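Local coordinates for protein 2-Cys peroxiredoxin (Plasmodium yoelii, PDB 2H01) that probably reduces hydrogen peroxide and organic hydroperoxides to water and alcohols, as a thiol-specific peroxidase of the peroxiredoxin family, at residues L35-P40 against H97-D102; L41-V46 against H79-K84. One frame throughout, in Å; residues are numbered along the deposited sequence.

Contact 1 of 2, residues L35-P40 against H97-D102; sequences LLYFYP and HTLISD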
loop_
_atom_site.group_PDB
_atom_site.type_symbol
_atom_site.label_atom_id
_atom_site.label_comp_id
_atom_site.label_asym_id
_atom_site.label_seq_id
_atom_site.Cartn_x
_atom_site.Cartn_y
_atom_site.Cartn_z
ATOM N N LEU A 35 -3.131 3.172 1.379
ATOM C CA LEU A 35 -2.612 2.590 0.147
ATOM C C LEU A 35 -1.632 1.519 0.620
ATOM O O LEU A 35 -0.497 1.821 1.004
ATOM C CB LEU A 35 -1.880 3.620 -0.726
ATOM C CG LEU A 35 -1.578 3.288 -2.212
ATOM C CD1 LEU A 35 -0.485 2.252 -2.351
ATOM C CD2 LEU A 35 -2.833 2.796 -2.884
ATOM N N LEU A 36 -2.094 0.274 0.629
ATOM C CA LEU A 36 -1.268 -0.855 1.038
ATOM C C LEU A 36 -0.677 -1.468 -0.223
ATOM O O LEU A 36 -1.416 -1.800 -1.156
ATOM C CB LEU A 36 -2.117 -1.913 1.756
ATOM C CG LEU A 36 -1.372 -3.225 2.078
ATOM C CD1 LEU A 36 -0.327 -2.969 3.159
ATOM C CD2 LEU A 36 -2.349 -4.305 2.535
ATOM N N TYR A 37 0.646 -1.619 -0.262
ATOM C CA TYR A 37 1.288 -2.209 -1.428
ATOM C C TYR A 37 2.240 -3.327 -1.034
ATOM O O TYR A 37 2.814 -3.311 0.054
ATOM C CB TYR A 37 2.033 -1.141 -2.253
ATOM C CG TYR A 37 3.273 -0.548 -1.603
ATOM C CD1 TYR A 37 3.190 0.572 -0.780
ATOM C CD2 TYR A 37 4.531 -1.100 -1.835
ATOM C CE1 TYR A 37 4.330 1.143 -0.205
ATOM C CE2 TYR A 37 5.681 -0.550 -1.259
ATOM C CZ TYR A 37 5.571 0.574 -0.450
ATOM O OH TYR A 37 6.704 1.126 0.094
ATOM N N PHE A 38 2.399 -4.302 -1.924
ATOM C CA PHE A 38 3.271 -5.446 -1.668
ATOM C C PHE A 38 4.447 -5.575 -2.628
ATOM O O PHE A 38 4.344 -5.272 -3.813
ATOM C CB PHE A 38 2.489 -6.769 -1.755
ATOM C CG PHE A 38 1.469 -6.960 -0.675
ATOM C CD1 PHE A 38 0.195 -6.419 -0.797
ATOM C CD2 PHE A 38 1.781 -7.690 0.470
ATOM C CE1 PHE A 38 -0.768 -6.601 0.211
ATOM C CE2 PHE A 38 0.832 -7.879 1.487
ATOM C CZ PHE A 38 -0.448 -7.330 1.352
ATOM N N TYR A 39 5.576 -6.025 -2.107
ATOM C CA TYR A 39 6.734 -6.281 -2.947
ATOM C C TYR A 39 7.318 -7.593 -2.405
ATOM O O TYR A 39 7.123 -7.932 -1.243
ATOM C CB TYR A 39 7.742 -5.126 -2.908
ATOM C CG TYR A 39 8.302 -4.779 -1.551
ATOM C CD1 TYR A 39 7.581 -3.986 -0.659
ATOM C CD2 TYR A 39 9.568 -5.242 -1.159
ATOM C CE1 TYR A 39 8.100 -3.658 0.585
ATOM C CE2 TYR A 39 10.095 -4.924 0.085
ATOM C CZ TYR A 39 9.357 -4.131 0.949
ATOM O OH TYR A 39 9.869 -3.811 2.176
ATOM N N PRO A 40 8.010 -8.359 -3.257
ATOM C CA PRO A 40 8.613 -9.638 -2.875
ATOM C C PRO A 40 9.574 -9.620 -1.687
ATOM O O PRO A 40 9.299 -10.191 -0.630
ATOM C CB PRO A 40 9.329 -10.084 -4.154
ATOM C CG PRO A 40 8.551 -9.425 -5.253
ATOM C CD PRO A 40 8.272 -8.056 -4.678
ATOM N N HIS A 97 7.801 6.917 4.860
ATOM C CA HIS A 97 6.511 6.290 5.150
ATOM C C HIS A 97 6.779 4.910 5.769
ATOM O O HIS A 97 7.868 4.366 5.627
ATOM C CB HIS A 97 5.649 6.181 3.884
ATOM C CG HIS A 97 6.212 5.290 2.820
ATOM N ND1 HIS A 97 5.961 3.936 2.775
ATOM C CD2 HIS A 97 6.958 5.571 1.726
ATOM C CE1 HIS A 97 6.520 3.422 1.694
ATOM N NE2 HIS A 97 7.131 4.394 1.040
ATOM N N THR A 98 5.797 4.343 6.453
ATOM C CA THR A 98 6.009 3.067 7.119
ATOM C C THR A 98 6.023 1.790 6.284
ATOM O O THR A 98 5.321 1.660 5.287
ATOM C CB THR A 98 5.013 2.888 8.320
ATOM O OG1 THR A 98 4.482 1.554 8.325
ATOM C CG2 THR A 98 3.894 3.898 8.261
ATOM N N LEU A 99 6.878 0.860 6.696
ATOM C CA LEU A 99 6.994 -0.439 6.048
ATOM C C LEU A 99 6.544 -1.464 7.094
ATOM O O LEU A 99 7.006 -1.434 8.234
ATOM C CB LEU A 99 8.447 -0.708 5.639
ATOM C CG LEU A 99 9.074 0.211 4.577
ATOM C CD1 LEU A 99 10.522 -0.203 4.330
ATOM C CD2 LEU A 99 8.283 0.125 3.279
ATOM N N ILE A 100 5.869 -2.371 6.847
ATOM C CA ILE A 100 5.448 -3.357 7.834
ATOM C C ILE A 100 5.984 -4.743 7.492
ATOM O O ILE A 100 6.298 -5.027 6.321
ATOM C CB ILE A 100 3.911 -3.396 7.936
ATOM C CG1 ILE A 100 3.295 -3.753 6.582
ATOM C CG2 ILE A 100 3.376 -2.061 8.433
ATOM C CD1 ILE A 100 1.812 -4.045 6.644
ATOM N N SER A 101 5.904 -5.536 8.418
ATOM C CA SER A 101 6.568 -6.819 8.287
ATOM C C SER A 101 5.587 -7.964 8.370
ATOM O O SER A 101 4.965 -8.171 9.412
ATOM C CB SER A 101 7.630 -6.967 9.382
ATOM O OG SER A 101 8.164 -8.282 9.422
ATOM N N ASP A 102 5.496 -8.705 7.270
ATOM C CA ASP A 102 4.606 -9.850 7.125
ATOM C C ASP A 102 5.318 -11.190 7.332
ATOM O O ASP A 102 5.358 -12.020 6.441
ATOM C CB ASP A 102 3.909 -9.818 5.762
ATOM C CG ASP A 102 2.781 -10.823 5.652
ATOM O OD1 ASP A 102 2.242 -11.236 6.688
ATOM O OD2 ASP A 102 2.375 -11.265 4.570
#
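Side-chain tips, with the backbones well apart, make this buried contact between Leu36, Tyr37 and Tyr39 of residues 35-40 and His97, Leu99 and Ile100 of residues 97-102. The two strands belong to the same mixed sheet but are not paired: strand 66-72 runs between them, parallel to both, and Tyr37 CA and Leu99 CA remain 9.6 Å apart. What bridges that gap is length of side chain. The Tyr37 and His97 rings reach toward each other tip to tip, each with CG set between its own backbone N and carbonyl carbon (chi1 69° and 64°). They meet rim to rim, with centroids 5.8 Å apart and planes inclined at 65°, and neither ring lies over the other. Leu99 packs beside this pair, its CD2 lying 3.7 Å from Tyr37 OH, while its other methyl, CD1, is 4.3 Å from Tyr39 OH. The Tyr39 hydroxyl has its polar partner elsewhere, in Asp42. On the other face of strand 33-38 from Tyr37, Leu36 CD1 and Ile100 CD1 touch methyl to methyl at 4.2 Å. Helix 49-56 packs on the tyrosine face through Ile51, which touches both Tyr37 and Tyr39. The contact thus joins the two strands that flank strand 66-72 in the central sheet of the thioredoxin fold, on which peroxiredoxins are built.

Contact 2 of 2, residues L41-V46 against H79-K84; sequences LDFTFV and HLAWKK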
loop_
_atom_site.group_PDB
_atom_site.type_symbol
_atom_site.label_atom_id
_atom_site.label_comp_id
_atom_site.label_asym_id
_atom_site.label_seq_id
_atom_site.Cartn_x
_atom_site.Cartn_y
_atom_site.Cartn_z
ATOM N N LEU A 41 10.706 -8.953 -1.873
ATOM C CA LEU A 41 11.740 -8.943 -0.853
ATOM C C LEU A 41 12.589 -7.700 -0.752
ATOM O O LEU A 41 12.648 -6.871 -1.658
ATOM C CB LEU A 41 12.697 -10.109 -1.100
ATOM C CG LEU A 41 12.145 -11.528 -1.139
ATOM C CD1 LEU A 41 13.193 -12.453 -1.742
ATOM C CD2 LEU A 41 11.755 -11.966 0.267
ATOM N N ASP A 42 13.276 -7.627 0.377
ATOM C CA ASP A 42 14.210 -6.569 0.699
ATOM C C ASP A 42 15.572 -7.016 0.158
ATOM O O ASP A 42 15.787 -8.200 -0.089
ATOM C CB ASP A 42 14.318 -6.435 2.214
ATOM C CG ASP A 42 13.164 -5.670 2.833
ATOM O OD1 ASP A 42 12.063 -5.591 2.240
ATOM O OD2 ASP A 42 13.379 -5.161 3.946
ATOM N N PHE A 43 16.485 -6.069 -0.024
ATOM C CA PHE A 43 17.838 -6.374 -0.476
ATOM C C PHE A 43 18.078 -7.169 -1.772
ATOM O O PHE A 43 19.184 -7.666 -1.957
ATOM C CB PHE A 43 18.595 -7.079 0.667
ATOM C CG PHE A 43 18.996 -6.162 1.806
ATOM C CD1 PHE A 43 19.932 -5.149 1.610
ATOM C CD2 PHE A 43 18.469 -6.342 3.081
ATOM C CE1 PHE A 43 20.342 -4.332 2.676
ATOM C CE2 PHE A 43 18.869 -5.533 4.152
ATOM C CZ PHE A 43 19.806 -4.531 3.951
ATOM N N THR A 44 17.093 -7.310 -2.663
ATOM C CA THR A 44 17.335 -8.056 -3.910
ATOM C C THR A 44 18.124 -7.184 -4.873
ATOM O O THR A 44 18.467 -6.059 -4.544
ATOM C CB THR A 44 16.026 -8.494 -4.644
ATOM O OG1 THR A 44 15.384 -7.346 -5.220
ATOM C CG2 THR A 44 15.071 -9.214 -3.681
ATOM N N PHE A 45 18.401 -7.698 -6.067
ATOM C CA PHE A 45 19.165 -6.936 -7.057
ATOM C C PHE A 45 18.275 -6.226 -8.070
ATOM O O PHE A 45 18.749 -5.656 -9.050
ATOM C CB PHE A 45 20.177 -7.843 -7.767
ATOM C CG PHE A 45 21.215 -8.430 -6.837
ATOM C CD1 PHE A 45 21.772 -7.655 -5.818
ATOM C CD2 PHE A 45 21.634 -9.745 -6.980
ATOM C CE1 PHE A 45 22.726 -8.183 -4.959
ATOM C CE2 PHE A 45 22.594 -10.287 -6.123
ATOM C CZ PHE A 45 23.142 -9.505 -5.109
ATOM N N VAL A 46 16.974 -6.279 -7.827
ATOM C CA VAL A 46 15.998 -5.604 -8.671
ATOM C C VAL A 46 15.747 -4.284 -7.960
ATOM O O VAL A 46 15.395 -4.288 -6.780
ATOM C CB VAL A 46 14.680 -6.396 -8.728
ATOM C CG1 VAL A 46 13.630 -5.619 -9.531
ATOM C CG2 VAL A 46 14.934 -7.780 -9.346
ATOM N N HIS A 79 13.983 -4.648 7.367
ATOM C CA HIS A 79 13.510 -3.384 6.797
ATOM C C HIS A 79 14.418 -2.263 7.300
ATOM O O HIS A 79 14.901 -1.438 6.530
ATOM C CB HIS A 79 12.075 -3.057 7.249
ATOM C CG HIS A 79 11.010 -3.856 6.568
ATOM N ND1 HIS A 79 11.231 -4.566 5.409
ATOM C CD2 HIS A 79 9.697 -4.013 6.858
ATOM C CE1 HIS A 79 10.103 -5.128 5.015
ATOM N NE2 HIS A 79 9.156 -4.805 5.877
ATOM N N LEU A 80 14.630 -2.229 8.607
ATOM C CA LEU A 80 15.475 -1.201 9.211
ATOM C C LEU A 80 16.859 -1.183 8.565
ATOM O O LEU A 80 17.348 -0.130 8.144
ATOM C CB LEU A 80 15.608 -1.440 10.716
ATOM C CG LEU A 80 16.531 -0.467 11.451
ATOM C CD1 LEU A 80 16.025 0.965 11.232
ATOM C CD2 LEU A 80 16.578 -0.811 12.944
ATOM N N ALA A 81 17.479 -2.360 8.486
ATOM C CA ALA A 81 18.797 -2.496 7.889
ATOM C C ALA A 81 18.789 -2.057 6.428
ATOM O O ALA A 81 19.796 -1.562 5.921
ATOM C CB ALA A 81 19.273 -3.947 7.995
ATOM N N TRP A 82 17.656 -2.238 5.752
ATOM C CA TRP A 82 17.550 -1.855 4.347
ATOM C C TRP A 82 17.404 -0.342 4.207
ATOM O O TRP A 82 17.827 0.238 3.211
ATOM C CB TRP A 82 16.361 -2.554 3.692
ATOM C CG TRP A 82 16.409 -2.578 2.200
ATOM C CD1 TRP A 82 17.522 -2.574 1.419
ATOM C CD2 TRP A 82 15.298 -2.753 1.313
ATOM N NE1 TRP A 82 17.181 -2.743 0.097
ATOM C CE2 TRP A 82 15.820 -2.857 0.004
ATOM C CE3 TRP A 82 13.911 -2.838 1.499
ATOM C CZ2 TRP A 82 15.006 -3.044 -1.117
ATOM C CZ3 TRP A 82 13.100 -3.024 0.389
ATOM C CH2 TRP A 82 13.651 -3.127 -0.907
ATOM N N LYS A 83 16.795 0.290 5.208
ATOM C CA LYS A 83 16.631 1.736 5.196
ATOM C C LYS A 83 17.981 2.390 5.505
ATOM O O LYS A 83 18.262 3.494 5.043
ATOM C CB LYS A 83 15.591 2.181 6.238
ATOM C CG LYS A 83 14.154 1.783 5.915
ATOM C CD LYS A 83 13.167 2.390 6.899
ATOM C CE LYS A 83 13.206 3.910 6.849
ATOM N NZ LYS A 83 12.162 4.543 7.692
ATOM N N LYS A 84 18.809 1.706 6.295
ATOM C CA LYS A 84 20.125 2.235 6.647
ATOM C C LYS A 84 21.154 1.970 5.556
ATOM O O LYS A 84 22.344 2.229 5.745
ATOM C CB LYS A 84 20.611 1.635 7.965
ATOM C CG LYS A 84 19.937 2.235 9.173
ATOM C CD LYS A 84 20.367 1.537 10.435
ATOM C CE LYS A 84 19.731 2.197 11.636
ATOM N NZ LYS A 84 19.835 1.310 12.835
#
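Asp42 and Trp82 form the tight half of this contact, where the loop after strand 33-38 lies across the indole on helix 76-83. Asp42 CA sits over the six-membered ring, 3.7 Å from its centroid and 8° off the normal, a CH-pi contact. On the same face Phe43 N comes within 3.3 Å of Trp82 CE2. Trp82 is swung out to the loop with CG anti to its backbone N (chi1 -162°), and its NE1 is hydrogen-bonded to Gly90 O. Three hydrogen bonds within the chain hold the Asp42 carboxylate: His79 ND1 donates to OD2 at 2.7 Å, nearly straight at 163°, in the imidazole plane and on the syn side, while OD1 is hydrogen-bonded to Ser72 OG and Tyr39 OH. With NE2 also bonded to the carbonyl of Ile100, both ring nitrogens would act as donors, consistent with a protonated imidazole. Phe43 is exposed on the solvent side, yet its ring, inclined to the indole and running past it in the opposite direction, is pressed against Trp82, whose CB lies over one face in a CH-pi contact. Beyond it, an ST turn at Thr44 leads toward the predicted peroxidatic Cys47, in the active-site loop of a peroxiredoxin.

Overall arrangement
The segments run in the order 35-40, 41-46, 79-84 and 97-102, so contact 2 lies within the span enclosed by contact 1, and residues 35-46 form one continuous run from strand 33-38 into the active-site loop. Their centres are 12 Å apart: contact 1 lies about 6 Å from the centre of the chain, contact 2 about 17 Å, toward the surface. Strand 98-101 is the next regular element after helix 76-83, and His79 joins the two contacts, its NE2 lying 2.9 Å from Ile100 O. Tyr39 also packs against Trp82. His79 and Tyr39 thus link the buried sheet to the loop that leads to the predicted catalytic cysteine.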